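Local coordinates for protein Rik1-associated factor 1 (Schizosaccharomyces pombe, PDB 4O9D) that is a component of the Clr4 methyltransferase complex, which ubiquitylates and methylates histone H3 to establish heterochromatin, at residues L20-H25 with N404-G409; V36-L41 with A391-V396; L255-V260 with N273-Q278; V249-T254 with K279-A284. One frame throughout, in Å; residues are numbered along the deposited sequence.

Interaction 1: residues L20-H25 with N404-G409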
loop_
_atom_site.group_PDB
_atom_site.type_symbol
_atom_site.label_atom_id
_atom_site.label_comp_id
_atom_site.label_asym_id
_atom_site.label_seq_id
_atom_site.Cartn_x
_atom_site.Cartn_y
_atom_site.Cartn_z
ATOM N N LEU A 20 7.367 20.263 -6.424
ATOM C CA LEU A 20 8.099 19.447 -5.467
ATOM C C LEU A 20 9.591 19.481 -5.804
ATOM O O LEU A 20 10.000 19.201 -6.936
ATOM C CB LEU A 20 7.553 18.005 -5.470
ATOM C CG LEU A 20 6.137 17.835 -4.865
ATOM C CD1 LEU A 20 5.534 16.448 -5.117
ATOM C CD2 LEU A 20 6.162 18.118 -3.375
ATOM N N LYS A 21 10.412 19.844 -4.826
ATOM C CA LYS A 21 11.856 19.846 -5.042
ATOM C C LYS A 21 12.527 18.875 -4.074
ATOM O O LYS A 21 12.000 18.597 -3.007
ATOM C CB LYS A 21 12.418 21.257 -4.864
ATOM C CG LYS A 21 11.860 22.286 -5.850
ATOM C CD LYS A 21 12.139 21.903 -7.313
ATOM C CE LYS A 21 11.481 22.873 -8.296
ATOM N NZ LYS A 21 11.161 22.239 -9.625
ATOM N N PRO A 22 13.695 18.346 -4.450
ATOM C CA PRO A 22 14.392 17.463 -3.512
ATOM C C PRO A 22 14.506 18.103 -2.141
ATOM O O PRO A 22 14.704 19.316 -2.035
ATOM C CB PRO A 22 15.778 17.288 -4.143
ATOM C CG PRO A 22 15.869 18.326 -5.193
ATOM C CD PRO A 22 14.489 18.610 -5.657
ATOM N N TRP A 23 14.357 17.293 -1.099
ATOM C CA TRP A 23 14.356 17.801 0.253
ATOM C C TRP A 23 15.279 16.987 1.142
ATOM O O TRP A 23 16.237 17.516 1.691
ATOM C CB TRP A 23 12.941 17.786 0.825
ATOM C CG TRP A 23 12.894 18.358 2.176
ATOM C CD1 TRP A 23 13.488 19.520 2.589
ATOM C CD2 TRP A 23 12.221 17.819 3.320
ATOM N NE1 TRP A 23 13.230 19.732 3.919
ATOM C CE2 TRP A 23 12.454 18.704 4.392
ATOM C CE3 TRP A 23 11.447 16.671 3.543
ATOM C CZ2 TRP A 23 11.935 18.483 5.670
ATOM C CZ3 TRP A 23 10.934 16.453 4.813
ATOM C CH2 TRP A 23 11.185 17.356 5.861
ATOM N N LYS A 24 14.979 15.700 1.302
ATOM C CA LYS A 24 15.798 14.842 2.134
ATOM C C LYS A 24 16.060 13.539 1.442
ATOM O O LYS A 24 15.201 13.002 0.749
ATOM C CB LYS A 24 15.113 14.552 3.468
ATOM C CG LYS A 24 14.845 15.770 4.308
ATOM C CD LYS A 24 16.118 16.354 4.859
ATOM C CE LYS A 24 15.819 17.462 5.849
ATOM N NZ LYS A 24 17.064 18.165 6.276
ATOM N N HIS A 25 17.260 13.027 1.648
ATOM C CA HIS A 25 17.615 11.699 1.206
ATOM C C HIS A 25 18.080 10.912 2.419
ATOM O O HIS A 25 18.734 11.455 3.315
ATOM C CB HIS A 25 18.746 11.718 0.180
ATOM C CG HIS A 25 19.425 10.394 0.055
ATOM N ND1 HIS A 25 18.951 9.394 -0.766
ATOM C CD2 HIS A 25 20.504 9.880 0.692
ATOM C CE1 HIS A 25 19.719 8.325 -0.645
ATOM N NE2 HIS A 25 20.673 8.595 0.230
ATOM N N ASN A 404 14.249 8.819 -1.278
ATOM C CA ASN A 404 14.229 10.240 -1.601
ATOM C C ASN A 404 12.914 10.908 -1.229
ATOM O O ASN A 404 11.840 10.430 -1.597
ATOM C CB ASN A 404 14.519 10.470 -3.094
ATOM C CG ASN A 404 15.948 10.114 -3.466
ATOM O OD1 ASN A 404 16.769 9.835 -2.600
ATOM N ND2 ASN A 404 16.250 10.132 -4.752
ATOM N N MET A 405 13.004 12.018 -0.502
ATOM C CA MET A 405 11.831 12.824 -0.165
ATOM C C MET A 405 11.828 14.175 -0.893
ATOM O O MET A 405 12.809 14.943 -0.801
ATOM C CB MET A 405 11.782 13.117 1.338
ATOM C CG MET A 405 11.266 11.997 2.224
ATOM S SD MET A 405 10.175 12.655 3.528
ATOM C CE MET A 405 9.531 11.136 4.204
ATOM N N TYR A 406 10.718 14.475 -1.571
ATOM C CA TYR A 406 10.550 15.745 -2.274
ATOM C C TYR A 406 9.487 16.565 -1.562
ATOM O O TYR A 406 8.491 16.021 -1.109
ATOM C CB TYR A 406 10.172 15.500 -3.736
ATOM C CG TYR A 406 11.160 14.605 -4.437
ATOM C CD1 TYR A 406 11.120 13.228 -4.257
ATOM C CD2 TYR A 406 12.154 15.137 -5.267
ATOM C CE1 TYR A 406 12.040 12.398 -4.885
ATOM C CE2 TYR A 406 13.067 14.322 -5.897
ATOM C CZ TYR A 406 13.008 12.960 -5.704
ATOM O OH TYR A 406 13.928 12.136 -6.305
ATOM N N SER A 407 9.701 17.872 -1.441
ATOM C CA SER A 407 8.740 18.717 -0.741
ATOM C C SER A 407 8.551 20.044 -1.464
ATOM O O SER A 407 9.375 20.443 -2.277
ATOM C CB SER A 407 9.207 18.981 0.692
ATOM O OG SER A 407 8.214 19.667 1.429
ATOM N N LEU A 408 7.470 20.734 -1.150
ATOM C CA LEU A 408 7.288 22.085 -1.648
ATOM C C LEU A 408 8.311 23.018 -0.984
ATOM O O LEU A 408 8.187 24.242 -1.035
ATOM C CB LEU A 408 5.846 22.542 -1.399
ATOM C CG LEU A 408 4.808 21.793 -2.243
ATOM C CD1 LEU A 408 3.414 22.379 -2.053
ATOM C CD2 LEU A 408 5.186 21.833 -3.719
ATOM N N GLY A 409 9.317 22.418 -0.348
ATOM C CA GLY A 409 10.494 23.132 0.121
ATOM C C GLY A 409 11.707 22.813 -0.744
ATOM O O GLY A 409 12.851 22.867 -0.286
#
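The Trp-23 indole meets Met-405 at its edge: SD of Met-405 sits near the ring plane, 4.1 Å from Trp-23 CZ3, a Met-aromatic contact. Over the centre of one indole face lies CG of Lys-24 from the same strand, while CB of Ser-407 approaches obliquely. CG of Trp-23 stands anti to the backbone N (chi1 -177°), and the indole runs alongside the Met-405 side chain in the same direction. His-25 also works through an edge. Its ND1 donates in the ring plane to Asn-404 OD1 (2.9 Å), although the ring and amide planes are 65° apart. The Tyr-406 ring comes obliquely to Pro-22, CD2 lying 3.7 Å from Pro-22 N, and its hydroxyl goes to Thr-376.

Between the antiparallel strands, Lys-21 N gives a bond to Ser-407 O (2.8 Å) and Lys-21 O takes one from Ser-407 N. Proline suits the next place, a non-hydrogen-bonded pair with Tyr-406 that asks for no N-H. A classic beta bulge follows, in which Met-405 O accepts from both Trp-23 N (2.8 Å) and Lys-24 N (3.1 Å). The ammonium of Lys-24 turns away to Glu-418 O and Glu-70.

This is the "velcro" closure of a WD propeller, an N-terminal strand completing the last blade. Its chemistry is mostly main-chain, and the His-25 bond implies that ND1 carries a proton, leaving NE2 probably bare if the ring is neutral.

Interaction 2: residues V36-L41 with A391-V396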
loop_
_atom_site.group_PDB
_atom_site.type_symbol
_atom_site.label_atom_id
_atom_site.label_comp_id
_atom_site.label_asym_id
_atom_site.label_seq_id
_atom_site.Cartn_x
_atom_site.Cartn_y
_atom_site.Cartn_z
ATOM N N VAL A 36 5.509 3.471 3.248
ATOM C CA VAL A 36 5.710 4.808 3.767
ATOM C C VAL A 36 4.346 5.295 4.218
ATOM O O VAL A 36 3.336 5.023 3.561
ATOM C CB VAL A 36 6.203 5.794 2.671
ATOM C CG1 VAL A 36 6.421 7.173 3.284
ATOM C CG2 VAL A 36 7.486 5.275 1.968
ATOM N N ALA A 37 4.296 6.023 5.322
ATOM C CA ALA A 37 3.027 6.576 5.757
ATOM C C ALA A 37 3.228 7.985 6.226
ATOM O O ALA A 37 4.319 8.341 6.676
ATOM C CB ALA A 37 2.429 5.726 6.881
ATOM N N TYR A 38 2.166 8.780 6.133
ATOM C CA TYR A 38 2.160 10.116 6.689
ATOM C C TYR A 38 1.015 10.185 7.690
ATOM O O TYR A 38 -0.013 9.546 7.505
ATOM C CB TYR A 38 1.945 11.161 5.591
ATOM C CG TYR A 38 2.868 11.025 4.413
ATOM C CD1 TYR A 38 4.131 11.624 4.411
ATOM C CD2 TYR A 38 2.471 10.322 3.280
ATOM C CE1 TYR A 38 4.987 11.502 3.317
ATOM C CE2 TYR A 38 3.305 10.203 2.180
ATOM C CZ TYR A 38 4.562 10.797 2.196
ATOM O OH TYR A 38 5.384 10.677 1.088
ATOM N N ASN A 39 1.187 10.943 8.762
ATOM C CA ASN A 39 0.113 11.045 9.728
ATOM C C ASN A 39 -0.888 12.083 9.239
ATOM O O ASN A 39 -0.577 12.861 8.325
ATOM C CB ASN A 39 0.654 11.282 11.145
ATOM C CG ASN A 39 1.131 12.685 11.393
ATOM O OD1 ASN A 39 1.322 13.497 10.480
ATOM N ND2 ASN A 39 1.322 12.990 12.674
ATOM N N PRO A 40 -2.110 12.057 9.781
ATOM C CA PRO A 40 -3.138 12.925 9.179
ATOM C C PRO A 40 -2.657 14.374 9.040
ATOM O O PRO A 40 -2.828 14.973 7.976
ATOM C CB PRO A 40 -4.311 12.830 10.160
ATOM C CG PRO A 40 -4.109 11.490 10.863
ATOM C CD PRO A 40 -2.611 11.284 10.935
ATOM N N LEU A 41 -2.033 14.899 10.099
ATOM C CA LEU A 41 -1.557 16.279 10.136
ATOM C C LEU A 41 -0.418 16.522 9.158
ATOM O O LEU A 41 -0.024 17.669 8.935
ATOM C CB LEU A 41 -1.076 16.621 11.551
ATOM C CG LEU A 41 -2.132 16.553 12.654
ATOM C CD1 LEU A 41 -1.507 16.639 14.050
ATOM C CD2 LEU A 41 -3.175 17.637 12.471
ATOM N N ALA A 391 -0.610 16.573 -0.762
ATOM C CA ALA A 391 0.143 16.827 -1.996
ATOM C C ALA A 391 1.481 17.546 -1.761
ATOM O O ALA A 391 2.187 17.898 -2.724
ATOM C CB ALA A 391 -0.721 17.638 -2.971
ATOM N N SER A 392 1.840 17.746 -0.491
ATOM C CA SER A 392 3.023 18.540 -0.145
ATOM C C SER A 392 4.287 17.695 -0.071
ATOM O O SER A 392 5.399 18.231 0.008
ATOM C CB SER A 392 2.825 19.286 1.188
ATOM O OG SER A 392 2.953 18.422 2.319
ATOM N N LYS A 393 4.124 16.380 -0.091
ATOM C CA LYS A 393 5.269 15.484 -0.005
ATOM C C LYS A 393 5.160 14.395 -1.058
ATOM O O LYS A 393 4.057 13.919 -1.349
ATOM C CB LYS A 393 5.334 14.841 1.380
ATOM C CG LYS A 393 5.456 15.843 2.533
ATOM C CD LYS A 393 6.778 16.608 2.456
ATOM C CE LYS A 393 6.873 17.725 3.500
ATOM N NZ LYS A 393 5.830 18.788 3.311
ATOM N N LEU A 394 6.300 14.013 -1.633
ATOM C CA LEU A 394 6.397 12.789 -2.420
ATOM C C LEU A 394 7.655 12.012 -1.970
ATOM O O LEU A 394 8.733 12.588 -1.804
ATOM C CB LEU A 394 6.436 13.117 -3.923
ATOM C CG LEU A 394 6.709 11.925 -4.844
ATOM C CD1 LEU A 394 5.562 10.884 -4.784
ATOM C CD2 LEU A 394 6.943 12.394 -6.305
ATOM N N THR A 395 7.501 10.719 -1.721
ATOM C CA THR A 395 8.598 9.911 -1.238
ATOM C C THR A 395 8.771 8.786 -2.242
ATOM O O THR A 395 7.797 8.123 -2.595
ATOM C CB THR A 395 8.294 9.333 0.206
ATOM O OG1 THR A 395 8.088 10.403 1.136
ATOM C CG2 THR A 395 9.458 8.513 0.686
ATOM N N VAL A 396 10.002 8.575 -2.709
ATOM C CA VAL A 396 10.288 7.554 -3.691
ATOM C C VAL A 396 11.472 6.716 -3.220
ATOM O O VAL A 396 12.457 7.259 -2.745
ATOM C CB VAL A 396 10.599 8.216 -5.064
ATOM C CG1 VAL A 396 10.907 7.177 -6.120
ATOM C CG2 VAL A 396 9.415 9.080 -5.479
#
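Where the first and last blades of the propeller face each other, the innermost strand of one, 33-38, packs against strand 393-398 of the other, and Tyr-38 reaches across to Thr-395. The strand axes run nearly antiparallel but stay 9.1 Å apart, too far for backbone pairing, so side chains carry the whole contact.

Thr-395 OG1 donates to Tyr-38 OH at 2.7 Å, coming in at the edge of the phenol near its plane, the two side chains passing alongside one another with opposite headings. The same hydroxyl also bonds to Gly-386 O, and a phenol suits the place because one oxygen can accept from the threonine and still serve that carbonyl. Thr-395 divides its branches: OG1 lies anti to the carbonyl carbon (chi1 -60°) and meets the tyrosine, while CG2 packs on CG2 of Val-36 at 4.0 Å. Further along, CB of Lys-393 comes obliquely to the ring, 3.9 Å from Tyr-38 CE1. It is the root of the lysine that serves the contact. Its bent chain carries NZ away to Ser-392 OG (3.1 Å) and into a cation-pi contact with Phe-67.

One long aromatic side chain thus spans the seam, met by a hydroxyl and by hydrocarbon, between sheets stacked side by side, as adjacent blades of a WD-repeat beta-propeller are.

Interaction 3: residues L255-V260 with N273-Q278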
loop_
_atom_site.group_PDB
_atom_site.type_symbol
_atom_site.label_atom_id
_atom_site.label_comp_id
_atom_site.label_asym_id
_atom_site.label_seq_id
_atom_site.Cartn_x
_atom_site.Cartn_y
_atom_site.Cartn_z
ATOM N N LEU A 255 -5.154 -17.701 -14.576
ATOM C CA LEU A 255 -4.300 -18.710 -15.181
ATOM C C LEU A 255 -3.590 -18.139 -16.428
ATOM O O LEU A 255 -2.427 -18.369 -16.640
ATOM C CB LEU A 255 -5.062 -19.988 -15.486
ATOM C CG LEU A 255 -5.699 -20.772 -14.340
ATOM C CD1 LEU A 255 -6.412 -22.029 -14.803
ATOM C CD2 LEU A 255 -4.745 -21.098 -13.242
ATOM N N SER A 256 -4.298 -17.341 -17.200
ATOM C CA SER A 256 -3.720 -16.603 -18.311
ATOM C C SER A 256 -3.358 -15.158 -17.959
ATOM O O SER A 256 -2.430 -14.939 -17.286
ATOM C CB SER A 256 -4.629 -16.656 -19.534
ATOM O OG SER A 256 -5.952 -16.966 -19.208
ATOM N N ASN A 257 -4.106 -14.209 -18.465
ATOM C CA ASN A 257 -3.874 -12.805 -18.360
ATOM C C ASN A 257 -4.414 -12.200 -17.074
ATOM O O ASN A 257 -4.988 -12.846 -16.306
ATOM C CB ASN A 257 -4.498 -12.128 -19.563
ATOM C CG ASN A 257 -6.006 -12.263 -19.590
ATOM O OD1 ASN A 257 -6.526 -13.347 -19.756
ATOM N ND2 ASN A 257 -6.707 -11.157 -19.430
ATOM N N GLY A 258 -4.187 -10.944 -16.862
ATOM C CA GLY A 258 -4.705 -10.251 -15.715
ATOM C C GLY A 258 -6.059 -9.646 -15.950
ATOM O O GLY A 258 -6.435 -9.414 -17.033
ATOM N N ARG A 259 -6.763 -9.378 -14.883
ATOM C CA ARG A 259 -8.060 -8.707 -14.947
ATOM C C ARG A 259 -8.194 -7.564 -13.939
ATOM O O ARG A 259 -7.603 -7.607 -12.859
ATOM C CB ARG A 259 -9.186 -9.742 -14.772
ATOM C CG ARG A 259 -9.480 -10.491 -16.104
ATOM C CD ARG A 259 -10.456 -11.630 -15.953
ATOM N NE ARG A 259 -11.827 -11.200 -15.697
ATOM C CZ ARG A 259 -12.683 -10.849 -16.645
ATOM N NH1 ARG A 259 -12.288 -10.827 -17.912
ATOM N NH2 ARG A 259 -13.921 -10.493 -16.334
ATOM N N VAL A 260 -8.990 -6.558 -14.290
ATOM C CA VAL A 260 -9.345 -5.495 -13.362
ATOM C C VAL A 260 -10.854 -5.348 -13.298
ATOM O O VAL A 260 -11.556 -5.268 -14.341
ATOM C CB VAL A 260 -8.764 -4.111 -13.771
ATOM C CG1 VAL A 260 -9.048 -3.098 -12.667
ATOM C CG2 VAL A 260 -7.276 -4.201 -14.070
ATOM N N ASN A 273 -15.597 -4.694 -16.053
ATOM C CA ASN A 273 -14.364 -5.448 -15.984
ATOM C C ASN A 273 -13.507 -5.179 -17.217
ATOM O O ASN A 273 -14.020 -4.853 -18.290
ATOM C CB ASN A 273 -14.669 -6.915 -15.891
ATOM C CG ASN A 273 -15.342 -7.422 -17.126
ATOM O OD1 ASN A 273 -14.687 -7.656 -18.151
ATOM N ND2 ASN A 273 -16.659 -7.561 -17.061
ATOM N N PHE A 274 -12.201 -5.333 -17.060
ATOM C CA PHE A 274 -11.250 -5.098 -18.138
ATOM C C PHE A 274 -10.299 -6.286 -18.126
ATOM O O PHE A 274 -10.039 -6.897 -17.068
ATOM C CB PHE A 274 -10.451 -3.820 -17.865
ATOM C CG PHE A 274 -11.302 -2.639 -17.532
ATOM C CD1 PHE A 274 -11.789 -2.465 -16.244
ATOM C CD2 PHE A 274 -11.629 -1.706 -18.510
ATOM C CE1 PHE A 274 -12.593 -1.388 -15.929
ATOM C CE2 PHE A 274 -12.426 -0.624 -18.214
ATOM C CZ PHE A 274 -12.908 -0.453 -16.926
ATOM N N THR A 275 -9.774 -6.615 -19.291
ATOM C CA THR A 275 -8.794 -7.658 -19.392
ATOM C C THR A 275 -7.519 -7.081 -19.989
ATOM O O THR A 275 -7.543 -6.166 -20.823
ATOM C CB THR A 275 -9.308 -8.813 -20.238
ATOM O OG1 THR A 275 -9.482 -8.367 -21.583
ATOM C CG2 THR A 275 -10.630 -9.278 -19.703
ATOM N N THR A 276 -6.404 -7.621 -19.544
ATOM C CA THR A 276 -5.104 -7.140 -19.986
ATOM C C THR A 276 -4.242 -8.332 -20.259
ATOM O O THR A 276 -4.417 -9.389 -19.626
ATOM C CB THR A 276 -4.392 -6.360 -18.867
ATOM O OG1 THR A 276 -3.074 -5.996 -19.296
ATOM C CG2 THR A 276 -4.261 -7.217 -17.646
ATOM N N THR A 277 -3.264 -8.152 -21.136
ATOM C CA THR A 277 -2.288 -9.199 -21.416
ATOM C C THR A 277 -1.198 -9.331 -20.342
ATOM O O THR A 277 -0.442 -10.307 -20.339
ATOM C CB THR A 277 -1.606 -8.940 -22.764
ATOM O OG1 THR A 277 -1.167 -7.584 -22.809
ATOM C CG2 THR A 277 -2.571 -9.187 -23.891
ATOM N N GLN A 278 -1.113 -8.362 -19.432
ATOM C CA GLN A 278 -0.146 -8.442 -18.335
ATOM C C GLN A 278 -0.346 -9.698 -17.503
ATOM O O GLN A 278 -1.450 -9.982 -17.050
ATOM C CB GLN A 278 -0.281 -7.220 -17.425
ATOM C CG GLN A 278 0.030 -5.938 -18.144
ATOM C CD GLN A 278 -0.423 -4.727 -17.392
ATOM O OE1 GLN A 278 -1.618 -4.538 -17.175
ATOM N NE2 GLN A 278 0.528 -3.894 -16.983
HETATM O O HOH W 1 -14.328 -10.003 -19.884
#
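Strands 258-260 and 273-276 are the facing parts of a beta hairpin, antiparallel with an angle of 156° between their directions. Gly-258 and Thr-276 form a hydrogen-bonded pair, with Thr-276 N bonded to Gly-258 O at 3.1 Å. Val-260 and Phe-274 form a full hydrogen-bonded pair, Val-260 N to Phe-274 O at 3.0 Å and Phe-274 N to Val-260 O at 2.8 Å. Between these pairs, Arg-259 and Thr-275 form a non-hydrogen-bonded pair. Glycine suits position 258 because Thr-276 CG2 and Gln-278 O lie close to where a beta carbon would stand.

On the face carrying Val-260, Phe-274 and Thr-276, CD1 of Phe-274 touches CB of Val-260 at 4.2 Å, and both residues lean on the next blade, at Val-293. Thr-276 ends the strand with an ST turn. Its OG1, anti to the backbone N (chi1 175°), accepts from Gln-278 N at 3.1 Å and donates to Gln-278 OE1, an oxygen that Ser-295 also holds.

The other face is polar. The Arg-259 side chain runs beside those of Thr-275 and Asn-273, and its bend at chi3 (71°) belongs to a path that brings the guanidinium close to Asn-273. A water in the guanidinium plane accepts from Arg-259 NH1 at 3.0 Å and donates to Asn-273 OD1, while NE is held by Tyr-261.

The face toward the next blade is thus mainly hydrocarbon, its one hydroxyl being taken up by the ST turn and Gln-278, while on the other side a charged group meets an amide through water.

Interaction 4: residues V249-T254 with K279-A284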
loop_
_atom_site.group_PDB
_atom_site.type_symbol
_atom_site.label_atom_id
_atom_site.label_comp_id
_atom_site.label_asym_id
_atom_site.label_seq_id
_atom_site.Cartn_x
_atom_site.Cartn_y
_atom_site.Cartn_z
ATOM N N VAL A 249 -11.641 -0.313 -7.493
ATOM C CA VAL A 249 -11.191 -1.322 -8.435
ATOM C C VAL A 249 -10.409 -2.367 -7.669
ATOM O O VAL A 249 -9.784 -2.061 -6.657
ATOM C CB VAL A 249 -10.288 -0.772 -9.568
ATOM C CG1 VAL A 249 -11.133 0.032 -10.621
ATOM C CG2 VAL A 249 -9.111 0.062 -9.002
ATOM N N ALA A 250 -10.451 -3.590 -8.176
ATOM C CA ALA A 250 -9.650 -4.693 -7.678
ATOM C C ALA A 250 -9.021 -5.393 -8.856
ATOM O O ALA A 250 -9.706 -5.678 -9.833
ATOM C CB ALA A 250 -10.506 -5.656 -6.939
ATOM N N SER A 251 -7.738 -5.704 -8.765
ATOM C CA SER A 251 -7.078 -6.410 -9.859
ATOM C C SER A 251 -6.725 -7.828 -9.431
ATOM O O SER A 251 -6.448 -8.084 -8.273
ATOM C CB SER A 251 -5.815 -5.664 -10.315
ATOM O OG SER A 251 -4.827 -5.609 -9.256
ATOM N N SER A 252 -6.720 -8.758 -10.382
ATOM C CA SER A 252 -6.263 -10.101 -10.097
ATOM C C SER A 252 -5.368 -10.653 -11.213
ATOM O O SER A 252 -5.401 -10.167 -12.345
ATOM C CB SER A 252 -7.478 -11.025 -9.937
ATOM O OG SER A 252 -8.177 -11.105 -11.190
ATOM N N ASN A 253 -4.569 -11.665 -10.863
ATOM C CA ASN A 253 -3.859 -12.493 -11.838
ATOM C C ASN A 253 -4.659 -13.796 -12.007
ATOM O O ASN A 253 -5.225 -14.301 -11.027
ATOM C CB ASN A 253 -2.437 -12.823 -11.344
ATOM C CG ASN A 253 -1.540 -11.572 -11.210
ATOM O OD1 ASN A 253 -1.806 -10.537 -11.815
ATOM N ND2 ASN A 253 -0.494 -11.680 -10.408
ATOM N N THR A 254 -4.708 -14.327 -13.233
ATOM C CA THR A 254 -5.521 -15.510 -13.553
ATOM C C THR A 254 -4.609 -16.590 -14.123
ATOM O O THR A 254 -3.394 -16.412 -14.154
ATOM C CB THR A 254 -6.647 -15.170 -14.567
ATOM O OG1 THR A 254 -6.105 -15.083 -15.887
ATOM C CG2 THR A 254 -7.322 -13.849 -14.212
ATOM N N LYS A 279 0.726 -10.443 -17.284
ATOM C CA LYS A 279 0.621 -11.685 -16.554
ATOM C C LYS A 279 0.723 -11.478 -15.042
ATOM O O LYS A 279 0.378 -12.377 -14.277
ATOM C CB LYS A 279 1.696 -12.656 -17.038
ATOM C CG LYS A 279 3.087 -12.293 -16.589
ATOM C CD LYS A 279 4.124 -12.752 -17.605
ATOM C CE LYS A 279 5.494 -12.899 -16.966
ATOM N NZ LYS A 279 6.226 -14.064 -17.553
ATOM N N ASP A 280 1.179 -10.299 -14.606
ATOM C CA ASP A 280 1.288 -10.024 -13.177
ATOM C C ASP A 280 0.965 -8.563 -12.905
ATOM O O ASP A 280 1.791 -7.680 -13.166
ATOM C CB ASP A 280 2.709 -10.339 -12.681
ATOM C CG ASP A 280 2.792 -10.464 -11.157
ATOM O OD1 ASP A 280 1.891 -9.958 -10.436
ATOM O OD2 ASP A 280 3.771 -11.072 -10.681
ATOM N N ILE A 281 -0.226 -8.291 -12.374
ATOM C CA ILE A 281 -0.603 -6.907 -12.095
ATOM C C ILE A 281 -0.184 -6.534 -10.663
ATOM O O ILE A 281 -0.585 -7.197 -9.672
ATOM C CB ILE A 281 -2.133 -6.671 -12.254
ATOM C CG1 ILE A 281 -2.627 -7.037 -13.655
ATOM C CG2 ILE A 281 -2.485 -5.220 -11.933
ATOM C CD1 ILE A 281 -4.146 -6.757 -13.824
ATOM N N ASN A 282 0.619 -5.476 -10.546
ATOM C CA ASN A 282 1.052 -4.973 -9.238
ATOM C C ASN A 282 0.053 -3.966 -8.649
ATOM O O ASN A 282 -0.193 -3.983 -7.439
ATOM C CB ASN A 282 2.413 -4.266 -9.324
ATOM C CG ASN A 282 3.581 -5.221 -9.570
ATOM O OD1 ASN A 282 3.494 -6.420 -9.345
ATOM N ND2 ASN A 282 4.686 -4.668 -10.035
ATOM N N HIS A 283 -0.497 -3.074 -9.484
ATOM C CA HIS A 283 -1.335 -1.980 -8.977
ATOM C C HIS A 283 -2.417 -1.600 -9.979
ATOM O O HIS A 283 -2.120 -1.386 -11.166
ATOM C CB HIS A 283 -0.493 -0.711 -8.693
ATOM C CG HIS A 283 0.581 -0.905 -7.671
ATOM N ND1 HIS A 283 0.308 -1.025 -6.328
ATOM C CD2 HIS A 283 1.929 -1.020 -7.797
ATOM C CE1 HIS A 283 1.439 -1.221 -5.665
ATOM N NE2 HIS A 283 2.437 -1.206 -6.529
ATOM N N ALA A 284 -3.653 -1.487 -9.499
ATOM C CA ALA A 284 -4.741 -0.913 -10.295
ATOM C C ALA A 284 -5.214 0.378 -9.637
ATOM O O ALA A 284 -5.211 0.471 -8.395
ATOM C CB ALA A 284 -5.894 -1.899 -10.386
HETATM O O HOH W 2 -2.554 -13.229 -14.838
#
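The amide of Asn-253 reaches across to the neighbouring blade of the propeller and bonds there through both its oxygen and its nitrogen, to a backbone N-H and to a carboxylate. OD1 accepts from Ile-281 N at 2.8 Å, on a lone pair in the amide plane and almost straight (172°). ND2 donates to Asp-280 OD1 at 2.9 Å, but meets that carboxylate from well above its plane, the two flat groups being turned 89° to each other. An asparagine suits this place because one short side chain supplies both acceptor and donor. CG stands anti to the carbonyl carbon (chi1 -64°), and the amide heads for the turn that leads into strand 281-286.

Beyond the amide the contact is mainly apolar, between the second strand of one blade, 247-253, and the innermost strand of the next. A classic beta bulge at Asn-282 and His-283 lets Ile-281 and Ala-284, three positions apart, both point at segment 249-254. Ser-251 sits between them, its CB 3.7 Å from Ile-281 CG2 and 3.8 Å from Ala-284 CB. Its hydroxyl, buried here, is bonded to Thr-237. Small residues suit a place where the sheets come near, as Ala-284 does, its CB also meeting Val-249 CG2 at 4.0 Å. The longer Ile-281 extends CD1 toward Ser-252 O and touches Val-260 of the adjoining strand.

At the strand ends the blades are joined through a water, which accepts from Thr-254 N at 2.9 Å and lies 3.1 Å from Lys-279 O, to which it can donate.

In the fold
The chain forms eight blade-like sheets round a ring, and the four contacts mark two regions of it. Interaction 1 joins segments near the two ends of the chain and encloses the others in sequence. Interaction 2 is nested within it, and interaction 3 lies within interaction 4. Interactions 1 and 2, with centres 11 Å apart, share the last blade through neighbouring strands 403-407 and 393-398, one completing that blade and the other joining it to the first. Interactions 3 and 4, with centres 7 Å apart, reach the same sheet through its neighbouring strands 258-264 and 247-253. The centre of interaction 4 is about 25 Å from that of interaction 2, on the opposite side of the chain's centre. Pairing within blades and packing between them thus recur at ring closure and opposite it.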